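Local coordinates for protein pectinesterase inhibitor (Actinidia chinensis, PDB 1XG2) that inhibits pectin methylesterase by binding to the enzyme, and may take part in regulating fruit ripening, at residues Leu34-Ser48 and Leu136-Leu150. Numbering follows the deposited sequence. Where two conformers were deposited one is given.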
loop_
_atom_site.group_PDB
_atom_site.type_symbol
_atom_site.label_atom_id
_atom_site.label_comp_id
_atom_site.label_asym_id
_atom_site.label_seq_id
_atom_site.Cartn_x
_atom_site.Cartn_y
_atom_site.Cartn_z
ATOM N N LEU B 34 -14.507 5.903 25.341
ATOM C CA LEU B 34 -14.087 5.707 23.956
ATOM C C LEU B 34 -13.161 4.508 23.830
ATOM O O LEU B 34 -13.308 3.719 22.918
ATOM C CB LEU B 34 -13.409 6.954 23.364
ATOM C CG LEU B 34 -14.294 7.956 22.635
ATOM C CD1 LEU B 34 -13.470 9.160 22.150
ATOM C CD2 LEU B 34 -15.055 7.311 21.472
ATOM N N LYS B 35 -12.207 4.361 24.750
ATOM C CA LYS B 35 -11.282 3.230 24.687
ATOM C C LYS B 35 -12.009 1.906 24.808
ATOM O O LYS B 35 -11.709 0.959 24.097
ATOM C CB LYS B 35 -10.210 3.315 25.786
ATOM C CG LYS B 35 -9.025 4.182 25.427
ATOM C CD LYS B 35 -7.848 3.979 26.410
ATOM C CE LYS B 35 -6.495 4.376 25.785
ATOM N NZ LYS B 35 -5.371 3.527 26.272
ATOM N N GLY B 36 -12.940 1.831 25.745
ATOM C CA GLY B 36 -13.748 0.640 25.923
ATOM C C GLY B 36 -14.571 0.276 24.693
ATOM O O GLY B 36 -14.631 -0.888 24.330
ATOM N N LEU B 37 -15.191 1.268 24.055
ATOM C CA LEU B 37 -15.960 1.024 22.831
ATOM C C LEU B 37 -15.014 0.555 21.740
ATOM O O LEU B 37 -15.349 -0.358 20.999
ATOM C CB LEU B 37 -16.724 2.278 22.400
ATOM C CG LEU B 37 -17.791 2.735 23.398
ATOM C CD1 LEU B 37 -18.336 4.094 23.011
ATOM C CD2 LEU B 37 -18.912 1.713 23.502
ATOM N N GLY B 38 -13.811 1.142 21.696
ATOM C CA GLY B 38 -12.758 0.742 20.771
ATOM C C GLY B 38 -12.363 -0.722 20.871
ATOM O O GLY B 38 -12.332 -1.428 19.868
ATOM N N GLN B 39 -12.071 -1.186 22.081
ATOM C CA GLN B 39 -11.673 -2.577 22.276
ATOM C C GLN B 39 -12.801 -3.522 21.891
ATOM O O GLN B 39 -12.571 -4.568 21.300
ATOM C CB GLN B 39 -11.238 -2.846 23.722
ATOM C CG GLN B 39 -9.960 -2.117 24.171
ATOM C CD GLN B 39 -8.663 -2.633 23.520
ATOM O OE1 GLN B 39 -8.713 -3.504 22.639
ATOM N NE2 GLN B 39 -7.529 -2.114 23.937
ATOM N N PHE B 40 -14.029 -3.126 22.199
ATOM C CA PHE B 40 -15.183 -3.955 21.889
ATOM C C PHE B 40 -15.321 -4.076 20.379
ATOM O O PHE B 40 -15.553 -5.167 19.842
ATOM C CB PHE B 40 -16.450 -3.336 22.494
ATOM C CG PHE B 40 -17.676 -4.152 22.276
ATOM C CD1 PHE B 40 -17.939 -5.249 23.081
ATOM C CD2 PHE B 40 -18.556 -3.842 21.252
ATOM C CE1 PHE B 40 -19.075 -6.028 22.878
ATOM C CE2 PHE B 40 -19.690 -4.628 21.037
ATOM C CZ PHE B 40 -19.952 -5.713 21.861
ATOM N N SER B 41 -15.149 -2.943 19.714
ATOM C CA SER B 41 -15.326 -2.869 18.272
ATOM C C SER B 41 -14.211 -3.617 17.548
ATOM O O SER B 41 -14.427 -4.292 16.550
ATOM C CB SER B 41 -15.313 -1.395 17.866
ATOM O OG SER B 41 -16.688 -0.839 18.269
ATOM N N ILE B 42 -12.984 -3.617 18.070
ATOM C CA ILE B 42 -11.920 -4.421 17.460
ATOM C C ILE B 42 -12.271 -5.902 17.603
ATOM O O ILE B 42 -12.126 -6.658 16.663
ATOM C CB ILE B 42 -10.524 -4.124 18.085
ATOM C CG1 ILE B 42 -10.093 -2.686 17.824
ATOM C CG2 ILE B 42 -9.457 -5.067 17.517
ATOM C CD1 ILE B 42 -8.957 -2.227 18.749
ATOM N N ASP B 43 -12.744 -6.299 18.774
ATOM C CA ASP B 43 -13.106 -7.694 19.033
ATOM C C ASP B 43 -14.155 -8.177 18.041
ATOM O O ASP B 43 -14.036 -9.269 17.501
ATOM C CB ASP B 43 -13.648 -7.873 20.452
ATOM C CG ASP B 43 -12.567 -7.799 21.522
ATOM O OD1 ASP B 43 -11.349 -7.675 21.200
ATOM O OD2 ASP B 43 -12.870 -7.838 22.732
ATOM N N ILE B 44 -15.159 -7.339 17.790
ATOM C CA ILE B 44 -16.221 -7.645 16.843
ATOM C C ILE B 44 -15.672 -7.800 15.432
ATOM O O ILE B 44 -16.029 -8.743 14.724
ATOM C CB ILE B 44 -17.298 -6.523 16.860
ATOM C CG1 ILE B 44 -18.060 -6.519 18.192
ATOM C CG2 ILE B 44 -18.265 -6.694 15.720
ATOM C CD1 ILE B 44 -19.044 -7.634 18.349
ATOM N N ALA B 45 -14.812 -6.864 15.022
ATOM C CA ALA B 45 -14.232 -6.909 13.697
ATOM C C ALA B 45 -13.345 -8.136 13.505
ATOM O O ALA B 45 -13.431 -8.797 12.474
ATOM C CB ALA B 45 -13.457 -5.644 13.410
ATOM N N GLN B 46 -12.503 -8.449 14.492
ATOM C CA GLN B 46 -11.635 -9.617 14.391
ATOM C C GLN B 46 -12.410 -10.942 14.326
ATOM O O GLN B 46 -12.052 -11.848 13.567
ATOM C CB GLN B 46 -10.635 -9.688 15.550
ATOM C CG GLN B 46 -9.465 -10.627 15.203
ATOM C CD GLN B 46 -8.410 -10.716 16.283
ATOM O OE1 GLN B 46 -7.207 -10.737 15.984
ATOM N NE2 GLN B 46 -8.844 -10.781 17.530
ATOM N N ALA B 47 -13.470 -11.047 15.117
ATOM C CA ALA B 47 -14.325 -12.240 15.104
ATOM C C ALA B 47 -14.983 -12.452 13.735
ATOM O O ALA B 47 -15.128 -13.592 13.270
ATOM C CB ALA B 47 -15.387 -12.140 16.214
ATOM N N SER B 48 -15.394 -11.358 13.098
ATOM C CA SER B 48 -15.965 -11.424 11.756
ATOM C C SER B 48 -14.915 -11.897 10.754
ATOM O O SER B 48 -15.178 -12.795 9.951
ATOM C CB SER B 48 -16.514 -10.059 11.334
ATOM O OG SER B 48 -17.117 -10.133 10.056
ATOM N N LEU B 136 -16.871 -6.741 7.076
ATOM C CA LEU B 136 -15.601 -6.445 7.718
ATOM C C LEU B 136 -15.279 -4.976 7.529
ATOM O O LEU B 136 -14.764 -4.339 8.433
ATOM C CB LEU B 136 -14.472 -7.282 7.138
ATOM C CG LEU B 136 -13.126 -7.044 7.825
ATOM C CD1 LEU B 136 -13.244 -7.286 9.313
ATOM C CD2 LEU B 136 -12.046 -7.939 7.199
ATOM N N GLU B 137 -15.566 -4.457 6.343
ATOM C CA GLU B 137 -15.307 -3.055 6.036
ATOM C C GLU B 137 -16.112 -2.159 6.976
ATOM O O GLU B 137 -15.568 -1.230 7.578
ATOM C CB GLU B 137 -15.638 -2.747 4.576
ATOM C CG GLU B 137 -14.618 -3.264 3.573
ATOM C CD GLU B 137 -15.014 -2.988 2.135
ATOM O OE1 GLU B 137 -16.156 -2.544 1.896
ATOM O OE2 GLU B 137 -14.183 -3.217 1.239
ATOM N N ASP B 138 -17.394 -2.471 7.142
ATOM C CA ASP B 138 -18.285 -1.687 8.007
ATOM C C ASP B 138 -17.819 -1.739 9.466
ATOM O O ASP B 138 -17.840 -0.730 10.185
ATOM C CB ASP B 138 -19.735 -2.177 7.870
ATOM C CG ASP B 138 -20.315 -1.931 6.484
ATOM O OD1 ASP B 138 -21.372 -2.525 6.124
ATOM O OD2 ASP B 138 -19.784 -1.153 5.672
ATOM N N LEU B 139 -17.396 -2.919 9.908
ATOM C CA LEU B 139 -16.970 -3.113 11.281
ATOM C C LEU B 139 -15.651 -2.417 11.559
ATOM O O LEU B 139 -15.476 -1.825 12.623
ATOM C CB LEU B 139 -16.838 -4.602 11.602
ATOM C CG LEU B 139 -18.189 -5.320 11.625
ATOM C CD1 LEU B 139 -18.015 -6.813 11.885
ATOM C CD2 LEU B 139 -19.122 -4.670 12.629
ATOM N N CYS B 140 -14.733 -2.503 10.599
ATOM C CA CYS B 140 -13.424 -1.859 10.734
ATOM C C CYS B 140 -13.586 -0.342 10.734
ATOM O O CYS B 140 -12.817 0.386 11.372
ATOM C CB CYS B 140 -12.491 -2.295 9.619
ATOM S SG CYS B 140 -11.778 -3.948 9.826
ATOM N N ASP B 141 -14.600 0.140 10.028
ATOM C CA ASP B 141 -14.881 1.567 10.002
ATOM C C ASP B 141 -15.299 2.096 11.386
ATOM O O ASP B 141 -14.984 3.230 11.733
ATOM C CB ASP B 141 -15.937 1.880 8.961
ATOM C CG ASP B 141 -15.898 3.312 8.517
ATOM O OD1 ASP B 141 -14.792 3.884 8.369
ATOM O OD2 ASP B 141 -16.923 3.943 8.264
ATOM N N ILE B 142 -15.978 1.277 12.187
ATOM C CA ILE B 142 -16.290 1.667 13.558
ATOM C C ILE B 142 -14.975 1.917 14.305
ATOM O O ILE B 142 -14.821 2.900 15.014
ATOM C CB ILE B 142 -17.148 0.605 14.303
ATOM C CG1 ILE B 142 -18.466 0.330 13.579
ATOM C CG2 ILE B 142 -17.509 1.109 15.687
ATOM C CD1 ILE B 142 -19.161 -0.927 14.051
ATOM N N VAL B 143 -14.022 1.017 14.122
ATOM C CA VAL B 143 -12.736 1.147 14.777
ATOM C C VAL B 143 -12.016 2.393 14.301
ATOM O O VAL B 143 -11.448 3.114 15.102
ATOM C CB VAL B 143 -11.837 -0.080 14.524
ATOM C CG1 VAL B 143 -10.492 0.099 15.212
ATOM C CG2 VAL B 143 -12.521 -1.341 15.009
ATOM N N LEU B 144 -12.051 2.650 13.002
ATOM C CA LEU B 144 -11.391 3.828 12.445
ATOM C C LEU B 144 -11.984 5.116 13.022
ATOM O O LEU B 144 -11.258 6.034 13.377
ATOM C CB LEU B 144 -11.500 3.834 10.913
ATOM C CG LEU B 144 -10.700 2.749 10.194
ATOM C CD1 LEU B 144 -11.098 2.630 8.728
ATOM C CD2 LEU B 144 -9.194 3.052 10.290
ATOM N N VAL B 145 -13.311 5.174 13.135
ATOM C CA VAL B 145 -13.969 6.377 13.638
ATOM C C VAL B 145 -13.551 6.621 15.092
ATOM O O VAL B 145 -13.223 7.743 15.491
ATOM C CB VAL B 145 -15.496 6.278 13.502
ATOM C CG1 VAL B 145 -16.201 7.379 14.338
ATOM C CG2 VAL B 145 -15.891 6.394 12.053
ATOM N N ILE B 146 -13.520 5.562 15.878
ATOM C CA ILE B 146 -13.153 5.689 17.270
ATOM C C ILE B 146 -11.684 6.137 17.357
ATOM O O ILE B 146 -11.351 7.017 18.156
ATOM C CB ILE B 146 -13.429 4.365 18.012
ATOM C CG1 ILE B 146 -14.939 4.134 18.148
ATOM C CG2 ILE B 146 -12.817 4.368 19.394
ATOM C CD1 ILE B 146 -15.292 2.770 18.692
ATOM N N SER B 147 -10.820 5.582 16.507
ATOM C CA SER B 147 -9.395 5.972 16.516
ATOM C C SER B 147 -9.211 7.473 16.237
ATOM O O SER B 147 -8.244 8.082 16.725
ATOM C CB SER B 147 -8.557 5.141 15.524
ATOM O OG SER B 147 -8.727 5.584 14.173
ATOM N N ASN B 148 -10.108 8.069 15.455
ATOM C CA ASN B 148 -10.011 9.497 15.157
ATOM C C ASN B 148 -10.640 10.379 16.239
ATOM O O ASN B 148 -10.264 11.529 16.373
ATOM C CB ASN B 148 -10.608 9.838 13.786
ATOM C CG ASN B 148 -9.890 9.132 12.632
ATOM O OD1 ASN B 148 -8.699 8.800 12.732
ATOM N ND2 ASN B 148 -10.604 8.894 11.552
ATOM N N LEU B 149 -11.590 9.842 16.997
ATOM C CA LEU B 149 -12.194 10.573 18.113
ATOM C C LEU B 149 -11.300 10.590 19.363
ATOM O O LEU B 149 -11.390 11.511 20.175
ATOM C CB LEU B 149 -13.546 9.972 18.491
ATOM C CG LEU B 149 -14.676 10.096 17.476
ATOM C CD1 LEU B 149 -15.858 9.265 17.955
ATOM C CD2 LEU B 149 -15.068 11.554 17.272
ATOM N N LEU B 150 -10.464 9.572 19.529
ATOM C CA LEU B 150 -9.588 9.487 20.701
ATOM C C LEU B 150 -8.585 10.644 20.664
ATOM O O LEU B 150 -8.195 11.061 19.572
ATOM C CB LEU B 150 -8.868 8.137 20.739
ATOM C CG LEU B 150 -9.764 7.015 21.273
ATOM C CD1 LEU B 150 -9.323 5.650 20.753
ATOM C CD2 LEU B 150 -9.786 7.034 22.777
HETATM O O HOH W 1 -16.479 -3.244 14.921
#
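I146 is a knob in the hole formed by L34, L37, G38 and S41. Its CB points at helix 34-60, and the two branches part from there. CG2, anti to the backbone N, meets the carbonyl of L34, 3.6 Å from L34 O, and also lies against G38 CA, where the glycine has no side chain to keep it off. The other branch leaves CB beside the backbone N and runs on extended (chi2 172°), ending with CD1 3.7 Å from G38 N and close to L37 C. The S41 hydroxyl is modelled in two positions; in one of them OG bonds back to L37 O. S41 CB packs on I142 CG2 and V143 CG2.

Further along, A45 CB meets L139 CB at 4.0 Å, and L139 CD1 reaches S48 CB at 3.6 Å. Here one water bridges the backbones, donating to S41 O and to L139 O. At the other end, where helix 34-60 begins, the L34 side chain crosses that of L149 at about a right angle, CD1 on L149 CB. Helix 66-95 packs on I42 and L150. Segments 34-48 and 136-149 run antiparallel, 160° between their directions and their axes 8.6 Å apart at closest approach, as neighbours in the four-helix bundle of this inhibitor family.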